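Local coordinates for protein Pbp related beta-lactamase (Pyrococcus abyssi, PDB 2QMI) that probably hydrolyses peptides as a self-compartmentalizing octameric peptidase of the penicillin-binding protein and serine beta-lactamase clan, at residues 83-86 and 92-95; 100-105 and 269-274; 214-217 and 221-224; 39-42 and 46-49; 404-409 and 421-426. One frame throughout, in Å; residues are numbered along the deposited sequence.

Contact 1 (83-86 and 92-95); sequences PVEK and LRPF
Glu85 meets the segment 92-95 with both of its carboxylate oxygens, each given a different task. OE1 forms a salt bridge to the guanidinium of Arg93, with OE1 2.6 Å from Arg93 NH2, while OE2 takes a weak hydrogen bond from the backbone, Leu92 N lying 3.3 Å from Glu85 OE2. That second bond is long but nearly straight, 163° at the hydrogen. The carboxylate and guanidinium planes stand 81° apart, so the ion pair rests on a single short approach and lacks the flat, two-pronged pairing that arginine can offer a carboxylate. The arginine gets there by folding back: its chain runs extended from the backbone and then bends at chi3 (-64°), which brings NH2 round to the glutamate.

Beside the charged pair, Leu92 CD1 packs against Val84 CG1 at 3.7 Å, an apolar touch between two buried side chains. A water bridges the backbones as well, donating to Leu92 O at 3.1 Å and accepting a weak bond from Glu85 N.

In the second shell, Glu147 OE1 accepts from Arg93 N, and Val84 and Leu92 both hydrogen-bond through their backbones to Val99, which ties the two segments to one residue further along the chain. The contact thus closes a short excursion of the beta-lactamase-type region without regular strand pairing. Leu92 rests on Ile111 and Met146 of other loops, and the whole lies in the long connection between helix 61-74 and helix 101-105, with Val84 packed on Leu104 of the latter.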
# COMPACT_ATOMS: atom_id res chain seq x y z
N PRO A 83 -42.11 -3.75 -44.11
CA PRO A 83 -40.99 -4.47 -43.50
C PRO A 83 -39.69 -3.67 -43.65
O PRO A 83 -39.44 -3.07 -44.70
CB PRO A 83 -40.94 -5.77 -44.30
CG PRO A 83 -42.37 -5.94 -44.78
CD PRO A 83 -42.72 -4.55 -45.19
N VAL A 84 -38.87 -3.67 -42.61
CA VAL A 84 -37.61 -2.94 -42.64
C VAL A 84 -36.69 -3.44 -43.76
O VAL A 84 -35.77 -2.73 -44.19
CB VAL A 84 -36.86 -3.07 -41.29
CG1 VAL A 84 -35.56 -2.28 -41.33
CG2 VAL A 84 -37.77 -2.59 -40.16
N GLU A 85 -36.95 -4.66 -44.23
CA GLU A 85 -36.16 -5.26 -45.32
C GLU A 85 -36.41 -4.54 -46.65
O GLU A 85 -35.62 -4.65 -47.59
CB GLU A 85 -36.48 -6.75 -45.47
CG GLU A 85 -36.25 -7.59 -44.22
CD GLU A 85 -36.40 -9.09 -44.47
OE1 GLU A 85 -37.24 -9.48 -45.32
OE2 GLU A 85 -35.68 -9.88 -43.81
N LYS A 86 -37.51 -3.80 -46.75
CA LYS A 86 -37.79 -3.07 -47.98
C LYS A 86 -36.85 -1.89 -48.18
O LYS A 86 -36.68 -1.40 -49.29
CB LYS A 86 -39.24 -2.56 -47.98
CG LYS A 86 -39.45 -1.37 -48.91
CD LYS A 86 -40.91 -0.94 -48.99
CE LYS A 86 -41.70 -1.88 -49.89
NZ LYS A 86 -43.01 -1.27 -50.27
N LEU A 92 -34.34 -9.14 -40.86
CA LEU A 92 -35.22 -8.82 -39.73
C LEU A 92 -36.60 -9.46 -39.89
O LEU A 92 -37.59 -8.77 -40.14
CB LEU A 92 -35.39 -7.30 -39.59
CG LEU A 92 -34.24 -6.44 -39.07
CD1 LEU A 92 -34.66 -4.99 -39.05
CD2 LEU A 92 -33.86 -6.87 -37.66
N ARG A 93 -36.66 -10.78 -39.75
CA ARG A 93 -37.90 -11.52 -39.89
C ARG A 93 -37.84 -12.66 -38.88
O ARG A 93 -38.01 -13.83 -39.24
CB ARG A 93 -38.03 -12.07 -41.32
CG ARG A 93 -39.42 -12.57 -41.70
CD ARG A 93 -39.45 -13.26 -43.08
NE ARG A 93 -39.11 -12.36 -44.19
CZ ARG A 93 -39.91 -11.41 -44.66
NH1 ARG A 93 -41.11 -11.22 -44.13
NH2 ARG A 93 -39.51 -10.64 -45.65
N PRO A 94 -37.62 -12.34 -37.60
CA PRO A 94 -37.54 -13.38 -36.56
C PRO A 94 -38.81 -14.22 -36.45
O PRO A 94 -39.91 -13.70 -36.53
CB PRO A 94 -37.26 -12.57 -35.30
CG PRO A 94 -38.03 -11.30 -35.56
CD PRO A 94 -37.65 -11.00 -36.99
N PHE A 95 -38.63 -15.52 -36.26
CA PHE A 95 -39.77 -16.42 -36.14
C PHE A 95 -40.70 -16.30 -37.34
O PHE A 95 -41.92 -16.41 -37.22
CB PHE A 95 -40.55 -16.12 -34.84
CG PHE A 95 -39.70 -16.20 -33.61
CD1 PHE A 95 -39.15 -17.42 -33.20
CD2 PHE A 95 -39.41 -15.06 -32.87
CE1 PHE A 95 -38.32 -17.50 -32.08
CE2 PHE A 95 -38.58 -15.12 -31.73
CZ PHE A 95 -38.04 -16.34 -31.34
O HOH W 1 -38.48 -6.38 -41.86

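Contact 2 (100-105 and 269-274); sequences TVHHLL and TSYIKV
His102 reaches Tyr271 by an edge-to-face contact, the one place where helix 101-105 touches the segment 269-274. Just ahead of it in the chain, Thr100 occupies the N-cap: its OG1 accepts from His103 N at 3.2 Å and, weakly, from His102 N, so the first turn that carries the histidine is secured from its own beginning.

At His102 the ring leaves the helix with CG opposite the backbone N (chi1 171°), and this throws CE1 outward. His102 CE1 comes over one face of the tyrosine ring, offset toward its rim, 3.7 Å from Tyr271 CD1. The planes are 89° apart and the centroids 5.1 Å, a T-shaped stack in which histidine supplies the edge. The opposite face of Tyr271 is met by Thr269 CG2, from its own segment.

Both polar ends are engaged elsewhere: His102 ND1 with Tyr286 OH, and Tyr271 OH with Lys266 O. Tyr271 also stacks on Tyr286, and it sits at a classic beta bulge opposite Tyr284 on the edge of the large sheet. A bound lutetium ion lies about 6 Å from the His102 side chain. No hydrogen bond crosses between the segments; the polarised C-H edge of the imidazole, probably drawn to the electron-rich tyrosine face, carries the contact.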
# COMPACT_ATOMS: atom_id res chain seq x y z
N THR A 100 -41.67 -4.30 -38.78
CA THR A 100 -42.12 -3.14 -39.55
C THR A 100 -41.62 -1.81 -39.00
O THR A 100 -41.10 -1.76 -37.88
CB THR A 100 -43.65 -3.06 -39.59
OG1 THR A 100 -44.13 -2.78 -38.27
CG2 THR A 100 -44.24 -4.38 -40.08
N VAL A 101 -41.80 -0.74 -39.77
CA VAL A 101 -41.39 0.60 -39.36
C VAL A 101 -42.09 0.95 -38.04
O VAL A 101 -41.55 1.69 -37.21
CB VAL A 101 -41.77 1.66 -40.42
CG1 VAL A 101 -41.32 3.04 -39.95
CG2 VAL A 101 -41.14 1.32 -41.76
N HIS A 102 -43.30 0.43 -37.88
CA HIS A 102 -44.09 0.65 -36.69
C HIS A 102 -43.43 -0.04 -35.50
O HIS A 102 -43.33 0.55 -34.42
CB HIS A 102 -45.50 0.08 -36.88
CG HIS A 102 -46.33 0.08 -35.64
ND1 HIS A 102 -46.85 1.23 -35.09
CD2 HIS A 102 -46.72 -0.94 -34.83
CE1 HIS A 102 -47.52 0.93 -33.99
NE2 HIS A 102 -47.46 -0.38 -33.81
N HIS A 103 -43.00 -1.28 -35.70
CA HIS A 103 -42.34 -2.03 -34.64
C HIS A 103 -41.11 -1.28 -34.11
O HIS A 103 -40.92 -1.16 -32.90
CB HIS A 103 -41.90 -3.42 -35.13
CG HIS A 103 -43.04 -4.33 -35.48
ND1 HIS A 103 -44.16 -4.46 -34.70
CD2 HIS A 103 -43.21 -5.18 -36.52
CE1 HIS A 103 -44.98 -5.35 -35.24
NE2 HIS A 103 -44.42 -5.80 -36.35
N LEU A 104 -40.28 -0.77 -35.02
CA LEU A 104 -39.08 -0.03 -34.62
C LEU A 104 -39.42 1.23 -33.84
O LEU A 104 -38.77 1.55 -32.85
CB LEU A 104 -38.25 0.36 -35.86
CG LEU A 104 -37.65 -0.74 -36.73
CD1 LEU A 104 -36.85 -0.10 -37.87
CD2 LEU A 104 -36.75 -1.64 -35.91
N LEU A 105 -40.44 1.95 -34.29
CA LEU A 105 -40.86 3.18 -33.63
C LEU A 105 -41.32 2.91 -32.19
O LEU A 105 -41.12 3.74 -31.30
CB LEU A 105 -42.03 3.82 -34.39
CG LEU A 105 -41.75 4.48 -35.74
CD1 LEU A 105 -43.08 4.74 -36.46
CD2 LEU A 105 -40.97 5.77 -35.53
N THR A 269 -49.92 8.54 -29.24
CA THR A 269 -50.77 7.40 -28.91
C THR A 269 -49.98 6.25 -28.28
O THR A 269 -48.96 5.83 -28.81
CB THR A 269 -51.51 6.87 -30.16
OG1 THR A 269 -52.29 7.92 -30.74
CG2 THR A 269 -52.45 5.71 -29.78
N SER A 270 -50.46 5.76 -27.14
CA SER A 270 -49.78 4.66 -26.47
C SER A 270 -50.08 3.34 -27.17
O SER A 270 -51.19 2.82 -27.07
CB SER A 270 -50.22 4.59 -25.00
OG SER A 270 -49.46 3.63 -24.29
N TYR A 271 -49.08 2.82 -27.89
CA TYR A 271 -49.23 1.55 -28.61
C TYR A 271 -48.81 0.36 -27.77
O TYR A 271 -49.23 -0.77 -28.01
CB TYR A 271 -48.40 1.57 -29.89
CG TYR A 271 -48.78 2.67 -30.84
CD1 TYR A 271 -49.93 2.56 -31.64
CD2 TYR A 271 -48.05 3.85 -30.90
CE1 TYR A 271 -50.33 3.61 -32.47
CE2 TYR A 271 -48.44 4.90 -31.73
CZ TYR A 271 -49.58 4.78 -32.51
OH TYR A 271 -49.95 5.82 -33.32
N ILE A 272 -47.96 0.60 -26.78
CA ILE A 272 -47.49 -0.50 -25.95
C ILE A 272 -47.07 -0.04 -24.56
O ILE A 272 -46.62 1.09 -24.37
CB ILE A 272 -46.31 -1.23 -26.66
CG1 ILE A 272 -46.03 -2.56 -25.96
CG2 ILE A 272 -45.07 -0.33 -26.68
CD1 ILE A 272 -44.91 -3.37 -26.62
N LYS A 273 -47.23 -0.93 -23.58
CA LYS A 273 -46.89 -0.63 -22.19
C LYS A 273 -45.38 -0.74 -21.96
O LYS A 273 -44.71 -1.61 -22.51
CB LYS A 273 -47.64 -1.60 -21.27
CG LYS A 273 -47.62 -1.25 -19.78
CD LYS A 273 -48.22 -2.39 -18.93
CE LYS A 273 -48.27 -2.06 -17.44
NZ LYS A 273 -46.91 -1.91 -16.83
N VAL A 274 -44.84 0.17 -21.15
CA VAL A 274 -43.41 0.17 -20.84
C VAL A 274 -43.17 -0.24 -19.39
O VAL A 274 -44.06 -0.12 -18.56
CB VAL A 274 -42.80 1.56 -21.07
CG1 VAL A 274 -42.96 1.96 -22.53
CG2 VAL A 274 -43.49 2.58 -20.17

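Contact 3 (214-217 and 221-224); sequences YILD and RLVP
Strands 214-216 and 222-224 form a beta hairpin, a two-stranded antiparallel sheet whose segment axes approach to 4.3 Å with their directions 146° apart. Ile215 and Val223 are the hydrogen-bonded pair: Ile215 N gives to Val223 O, and Val223 N gives to Ile215 O at 2.6 Å. Tyr214 with Pro224 and Leu216 with Leu222 flank it as non-hydrogen-bonded pairs, and Asp217 N to Arg221 O (2.7 Å) extends the pairing toward the turn.

On the face shared by Tyr214, Leu216, Leu222 and Pro224, the tyrosine ring lies obliquely by the proline, with Tyr214 CE1 3.7 Å from Pro224 CB. Leu216 CD1 presses against Leu222 CD2 at 3.4 Å, tighter than ordinary van der Waals contact. The phenol oxygen of Tyr214 leaves the hairpin to meet Val43 N and Glu44, and Leu222 packs on Trp130 of the second subunit.

Asp217 closes the turn end. With CG set between its backbone N and carbonyl carbon (chi1 67°), its carboxylate swings back over Arg221: OD1 is met from above the carboxylate plane by Arg221 N, and Arg221 NE gives a salt-bridging hydrogen bond to the syn side of Asp217 OD2, 2.7 Å away, with OD2 near the guanidinium plane.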
# COMPACT_ATOMS: atom_id res chain seq x y z
N TYR A 214 -19.66 16.61 -18.38
CA TYR A 214 -19.01 16.22 -17.13
C TYR A 214 -19.47 14.85 -16.63
O TYR A 214 -20.65 14.50 -16.69
CB TYR A 214 -19.24 17.27 -16.04
CG TYR A 214 -18.47 18.55 -16.27
CD1 TYR A 214 -17.11 18.64 -15.96
CD2 TYR A 214 -19.09 19.66 -16.85
CE1 TYR A 214 -16.40 19.80 -16.22
CE2 TYR A 214 -18.38 20.82 -17.12
CZ TYR A 214 -17.04 20.89 -16.81
OH TYR A 214 -16.33 22.03 -17.10
N ILE A 215 -18.50 14.09 -16.16
CA ILE A 215 -18.70 12.76 -15.61
C ILE A 215 -18.10 12.83 -14.22
O ILE A 215 -17.02 13.39 -14.04
CB ILE A 215 -17.95 11.69 -16.44
CG1 ILE A 215 -18.57 11.59 -17.83
CG2 ILE A 215 -17.99 10.35 -15.74
CD1 ILE A 215 -20.00 11.13 -17.83
N LEU A 216 -18.80 12.30 -13.23
CA LEU A 216 -18.32 12.32 -11.85
C LEU A 216 -17.55 11.02 -11.59
O LEU A 216 -18.12 9.94 -11.75
CB LEU A 216 -19.52 12.43 -10.91
CG LEU A 216 -19.38 13.02 -9.50
CD1 LEU A 216 -18.85 14.44 -9.58
CD2 LEU A 216 -20.75 13.00 -8.82
N ASP A 217 -16.27 11.11 -11.23
CA ASP A 217 -15.51 9.89 -10.98
C ASP A 217 -15.82 9.26 -9.63
O ASP A 217 -16.60 9.81 -8.85
CB ASP A 217 -13.98 10.10 -11.14
CG ASP A 217 -13.37 11.01 -10.08
OD1 ASP A 217 -13.76 10.92 -8.90
OD2 ASP A 217 -12.48 11.81 -10.44
N ARG A 221 -15.08 13.39 -8.20
CA ARG A 221 -14.57 14.56 -8.90
C ARG A 221 -15.24 14.68 -10.26
O ARG A 221 -15.48 13.67 -10.92
CB ARG A 221 -13.05 14.45 -9.06
CG ARG A 221 -12.33 14.20 -7.72
CD ARG A 221 -10.85 13.83 -7.87
NE ARG A 221 -10.65 12.64 -8.70
CZ ARG A 221 -9.66 11.76 -8.53
NH1 ARG A 221 -8.77 11.93 -7.55
NH2 ARG A 221 -9.56 10.71 -9.34
N LEU A 222 -15.58 15.91 -10.64
CA LEU A 222 -16.21 16.16 -11.93
C LEU A 222 -15.11 16.18 -12.98
O LEU A 222 -14.18 16.97 -12.90
CB LEU A 222 -16.93 17.52 -11.91
CG LEU A 222 -18.25 17.62 -11.14
CD1 LEU A 222 -18.64 19.07 -10.97
CD2 LEU A 222 -19.34 16.84 -11.89
N VAL A 223 -15.23 15.29 -13.96
CA VAL A 223 -14.24 15.19 -15.03
C VAL A 223 -14.85 15.59 -16.36
O VAL A 223 -15.84 15.01 -16.80
CB VAL A 223 -13.72 13.74 -15.16
CG1 VAL A 223 -12.64 13.67 -16.23
CG2 VAL A 223 -13.21 13.24 -13.81
N PRO A 224 -14.27 16.60 -17.02
CA PRO A 224 -14.79 17.07 -18.31
C PRO A 224 -14.67 16.03 -19.43
O PRO A 224 -13.65 15.36 -19.57
CB PRO A 224 -13.96 18.32 -18.59
CG PRO A 224 -12.65 18.00 -17.95
CD PRO A 224 -13.04 17.33 -16.65

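Contact 4 (39-42 and 46-49); sequences GYRN and RLPS
A tight, bulged antiparallel connection joins the segments 39-42 and 46-49, just beyond edge strand 31-38 of the large sheet and against the second subunit. Tyr40 pairs with Pro48 and Asn42 with Leu47, the register slipping by one residue between them. Arg41 and Asn42 therefore both face Leu47, a classic bulge, and Leu47 O accepts from two donors: Arg41 N at 2.6 Å and Asn42 N at 3.3 Å. At the turn end Leu47 N returns a bond to Asn42 O, with Arg46 and Leu47 forming a G1 bulge; at the other end Ser49 N bonds to Gly39 O.

Arg41 carries the side-chain contact. Its guanidinium lies flat over Leu47 CB, which sits 3.7 Å from CZ over the group's centre, while NH2 gives a hydrogen bond to Pro48 O at 2.8 Å, in the carbonyl plane. Asp209 takes NE in a salt bridge, so the guanidinium is fixed in rotation. Tyr40 points away from the strand partner, its CB 3.2 Å from Leu47 O and its hydroxyl bonded to Tyr229 O of the second subunit.

Leu47 O is thus held by two amides, and one cation, gripped by an anion and a carbonyl, fastens the bulge.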
# COMPACT_ATOMS: atom_id res chain seq x y z
N GLY A 39 -25.68 27.52 -12.56
CA GLY A 39 -24.35 26.93 -12.51
C GLY A 39 -23.47 27.29 -13.70
O GLY A 39 -23.72 28.25 -14.42
N TYR A 40 -22.44 26.49 -13.91
CA TYR A 40 -21.50 26.74 -14.99
C TYR A 40 -21.64 25.76 -16.16
O TYR A 40 -21.90 24.58 -15.96
CB TYR A 40 -20.07 26.70 -14.41
CG TYR A 40 -19.80 27.76 -13.37
CD1 TYR A 40 -19.28 29.00 -13.73
CD2 TYR A 40 -20.11 27.54 -12.02
CE1 TYR A 40 -19.07 30.00 -12.78
CE2 TYR A 40 -19.91 28.54 -11.06
CZ TYR A 40 -19.39 29.77 -11.45
OH TYR A 40 -19.22 30.78 -10.53
N ARG A 41 -21.50 26.27 -17.37
CA ARG A 41 -21.55 25.41 -18.55
C ARG A 41 -20.15 24.84 -18.76
O ARG A 41 -19.95 23.83 -19.44
CB ARG A 41 -22.02 26.19 -19.79
CG ARG A 41 -21.10 27.30 -20.30
CD ARG A 41 -21.68 27.87 -21.60
NE ARG A 41 -20.83 28.85 -22.26
CZ ARG A 41 -20.82 30.16 -22.00
NH1 ARG A 41 -20.00 30.96 -22.68
NH2 ARG A 41 -21.62 30.67 -21.08
N ASN A 42 -19.17 25.50 -18.15
CA ASN A 42 -17.78 25.06 -18.18
C ASN A 42 -17.12 25.52 -16.88
O ASN A 42 -16.98 26.71 -16.65
CB ASN A 42 -17.02 25.67 -19.36
CG ASN A 42 -15.57 25.21 -19.41
OD1 ASN A 42 -14.79 25.46 -18.48
ND2 ASN A 42 -15.21 24.52 -20.50
N ARG A 46 -14.91 28.74 -15.93
CA ARG A 46 -15.88 29.49 -15.14
C ARG A 46 -16.93 30.23 -15.98
O ARG A 46 -17.23 31.39 -15.72
CB ARG A 46 -15.16 30.50 -14.23
CG ARG A 46 -14.40 29.91 -13.05
CD ARG A 46 -12.92 29.76 -13.36
NE ARG A 46 -12.16 29.40 -12.16
CZ ARG A 46 -12.21 28.21 -11.57
NH1 ARG A 46 -12.97 27.25 -12.08
NH2 ARG A 46 -11.51 27.99 -10.47
N LEU A 47 -17.48 29.56 -16.99
CA LEU A 47 -18.51 30.16 -17.83
C LEU A 47 -19.87 29.66 -17.34
O LEU A 47 -20.07 28.46 -17.12
CB LEU A 47 -18.30 29.77 -19.30
CG LEU A 47 -17.00 30.24 -19.97
CD1 LEU A 47 -16.81 29.51 -21.28
CD2 LEU A 47 -17.02 31.74 -20.18
N PRO A 48 -20.84 30.57 -17.16
CA PRO A 48 -22.18 30.22 -16.68
C PRO A 48 -23.12 29.53 -17.67
O PRO A 48 -22.95 29.63 -18.88
CB PRO A 48 -22.73 31.56 -16.23
CG PRO A 48 -22.22 32.47 -17.32
CD PRO A 48 -20.76 32.01 -17.46
N SER A 49 -24.11 28.82 -17.13
CA SER A 49 -25.13 28.18 -17.95
C SER A 49 -26.21 29.25 -18.16
O SER A 49 -26.57 29.97 -17.22
CB SER A 49 -25.75 26.97 -17.23
OG SER A 49 -25.07 25.76 -17.57

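Contact 5 (404-409 and 421-426); sequences FPEVLE and GRKMYA
Two strands of the eight-stranded antiparallel barrel in the Pab87 octamerisation domain, 400-408 and 422-431, lie on either side of strand 412-419 in the sheet, and they meet here through side chains alone. Glu406, at a classic bulge where it and Val407 both face Lys414, reaches over with an extended chain whose CG lies opposite the backbone N (chi1 176°). Its OE1 approaches Lys423 NZ at 3.5 Å, a long salt bridge, though the exact placement of the lysine chain is uncertain. The same oxygen, Glu406 OE1, lies at the edge of the Tyr425 ring, near its plane, 3.0 Å from CE2, with the carboxylate plane turned 89° from the ring.

Lys423 also makes a cation-pi contact with Tyr416 of the strand between. Tyr425 in turn has Lys414 as a cation-pi partner, so charges and aromatic rings mingle along this outer surface. Nearby, Phe404 stacks on Phe404 of the third subunit, and Met424 packs on Trp276 of that subunit.

No hydrogen bond crosses the two segments. Glutamate and lysine are solvent-facing, and the attraction is probably screened; the chemistry suggests a loose electrostatic bridge, the carboxylate oxygen shared between an ammonium group and the C-H rim of a tyrosine.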
# COMPACT_ATOMS: atom_id res chain seq x y z
N PHE A 404 -36.16 -3.42 1.22
CA PHE A 404 -37.08 -2.82 0.25
C PHE A 404 -38.23 -2.11 0.95
O PHE A 404 -39.02 -2.75 1.65
CB PHE A 404 -37.65 -3.91 -0.66
CG PHE A 404 -36.69 -4.42 -1.69
CD1 PHE A 404 -35.31 -4.35 -1.49
CD2 PHE A 404 -37.16 -5.01 -2.86
CE1 PHE A 404 -34.42 -4.86 -2.43
CE2 PHE A 404 -36.29 -5.52 -3.81
CZ PHE A 404 -34.92 -5.45 -3.60
N PRO A 405 -38.35 -0.79 0.77
CA PRO A 405 -39.45 -0.06 1.41
C PRO A 405 -40.79 -0.52 0.87
O PRO A 405 -41.01 -0.52 -0.34
CB PRO A 405 -39.14 1.40 1.05
CG PRO A 405 -37.66 1.42 0.97
CD PRO A 405 -37.37 0.15 0.19
N GLU A 406 -41.69 -0.92 1.77
CA GLU A 406 -43.01 -1.39 1.39
C GLU A 406 -44.02 -0.37 1.87
O GLU A 406 -45.17 -0.37 1.43
CB GLU A 406 -43.31 -2.74 2.05
CG GLU A 406 -44.72 -3.28 1.81
CD GLU A 406 -45.10 -4.39 2.80
OE1 GLU A 406 -44.50 -5.49 2.74
OE2 GLU A 406 -46.00 -4.15 3.65
N VAL A 407 -43.59 0.50 2.79
CA VAL A 407 -44.47 1.53 3.32
C VAL A 407 -43.68 2.78 3.73
O VAL A 407 -42.81 2.71 4.61
CB VAL A 407 -45.26 1.01 4.56
CG1 VAL A 407 -46.19 2.11 5.09
CG2 VAL A 407 -46.08 -0.22 4.18
N LEU A 408 -43.98 3.91 3.09
CA LEU A 408 -43.29 5.16 3.41
C LEU A 408 -44.23 6.26 3.87
O LEU A 408 -45.23 6.56 3.22
CB LEU A 408 -42.51 5.69 2.22
CG LEU A 408 -41.17 5.04 1.90
CD1 LEU A 408 -41.42 3.66 1.30
CD2 LEU A 408 -40.41 5.91 0.92
N GLU A 409 -43.88 6.87 4.99
CA GLU A 409 -44.65 7.96 5.57
C GLU A 409 -43.61 8.86 6.20
O GLU A 409 -42.46 8.45 6.36
CB GLU A 409 -45.65 7.42 6.61
CG GLU A 409 -46.67 6.45 5.99
CD GLU A 409 -47.65 5.86 7.00
OE1 GLU A 409 -47.21 5.30 8.02
OE2 GLU A 409 -48.89 5.95 6.76
N GLY A 421 -36.74 -17.35 2.29
CA GLY A 421 -37.77 -17.45 1.26
C GLY A 421 -39.02 -16.61 1.46
O GLY A 421 -39.85 -16.51 0.54
N ARG A 422 -39.19 -16.03 2.64
CA ARG A 422 -40.36 -15.20 2.94
C ARG A 422 -39.83 -13.81 3.31
O ARG A 422 -38.66 -13.66 3.68
CB ARG A 422 -41.16 -15.76 4.12
CG ARG A 422 -41.34 -17.28 4.13
CD ARG A 422 -42.78 -17.70 3.88
NE ARG A 422 -43.05 -19.02 4.45
CZ ARG A 422 -44.20 -19.67 4.34
NH1 ARG A 422 -45.22 -19.13 3.67
NH2 ARG A 422 -44.35 -20.87 4.91
N LYS A 423 -40.68 -12.80 3.22
CA LYS A 423 -40.24 -11.45 3.54
C LYS A 423 -40.25 -11.17 5.05
O LYS A 423 -41.25 -11.39 5.74
CB LYS A 423 -41.08 -10.41 2.79
CG LYS A 423 -42.58 -10.56 2.96
CD LYS A 423 -43.32 -9.37 2.37
CE LYS A 423 -43.12 -9.22 0.87
NZ LYS A 423 -43.89 -8.04 0.35
N MET A 424 -39.10 -10.70 5.54
CA MET A 424 -38.90 -10.36 6.95
C MET A 424 -38.85 -8.82 6.99
O MET A 424 -38.15 -8.20 6.19
CB MET A 424 -37.58 -10.97 7.43
CG MET A 424 -37.36 -10.89 8.92
SD MET A 424 -35.95 -11.91 9.46
CE MET A 424 -34.56 -10.75 9.13
N TYR A 425 -39.56 -8.21 7.93
CA TYR A 425 -39.60 -6.75 7.98
C TYR A 425 -38.77 -6.00 9.01
O TYR A 425 -38.41 -6.53 10.07
CB TYR A 425 -41.05 -6.29 8.15
CG TYR A 425 -42.02 -6.89 7.17
CD1 TYR A 425 -42.36 -8.25 7.22
CD2 TYR A 425 -42.65 -6.09 6.20
CE1 TYR A 425 -43.29 -8.79 6.33
CE2 TYR A 425 -43.58 -6.62 5.32
CZ TYR A 425 -43.90 -7.97 5.39
OH TYR A 425 -44.86 -8.49 4.53
N ALA A 426 -38.50 -4.74 8.68
CA ALA A 426 -37.77 -3.83 9.55
C ALA A 426 -38.65 -2.58 9.63
O ALA A 426 -39.43 -2.31 8.72
CB ALA A 426 -36.41 -3.48 8.94

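In the fold
Near the N terminus, contact 4 closes a short loop after edge strand 31-38. Contact 1 then closes another in the connection between helix 61-74 and helix 101-105, and it touches contact 2 directly. Contact 2 spans the greatest stretch of chain, from helix 101-105 to the edge strand 272-273, and within that span lies contact 3, a local hairpin. Although separate in sequence, contacts 3 and 4 adjoin in space, where Tyr214 meets Asn42, with centres about 14 Å apart. Contact 5 follows in series in the C-terminal barrel, with nearest atoms about 17 Å from contact 2. No two contacts cross.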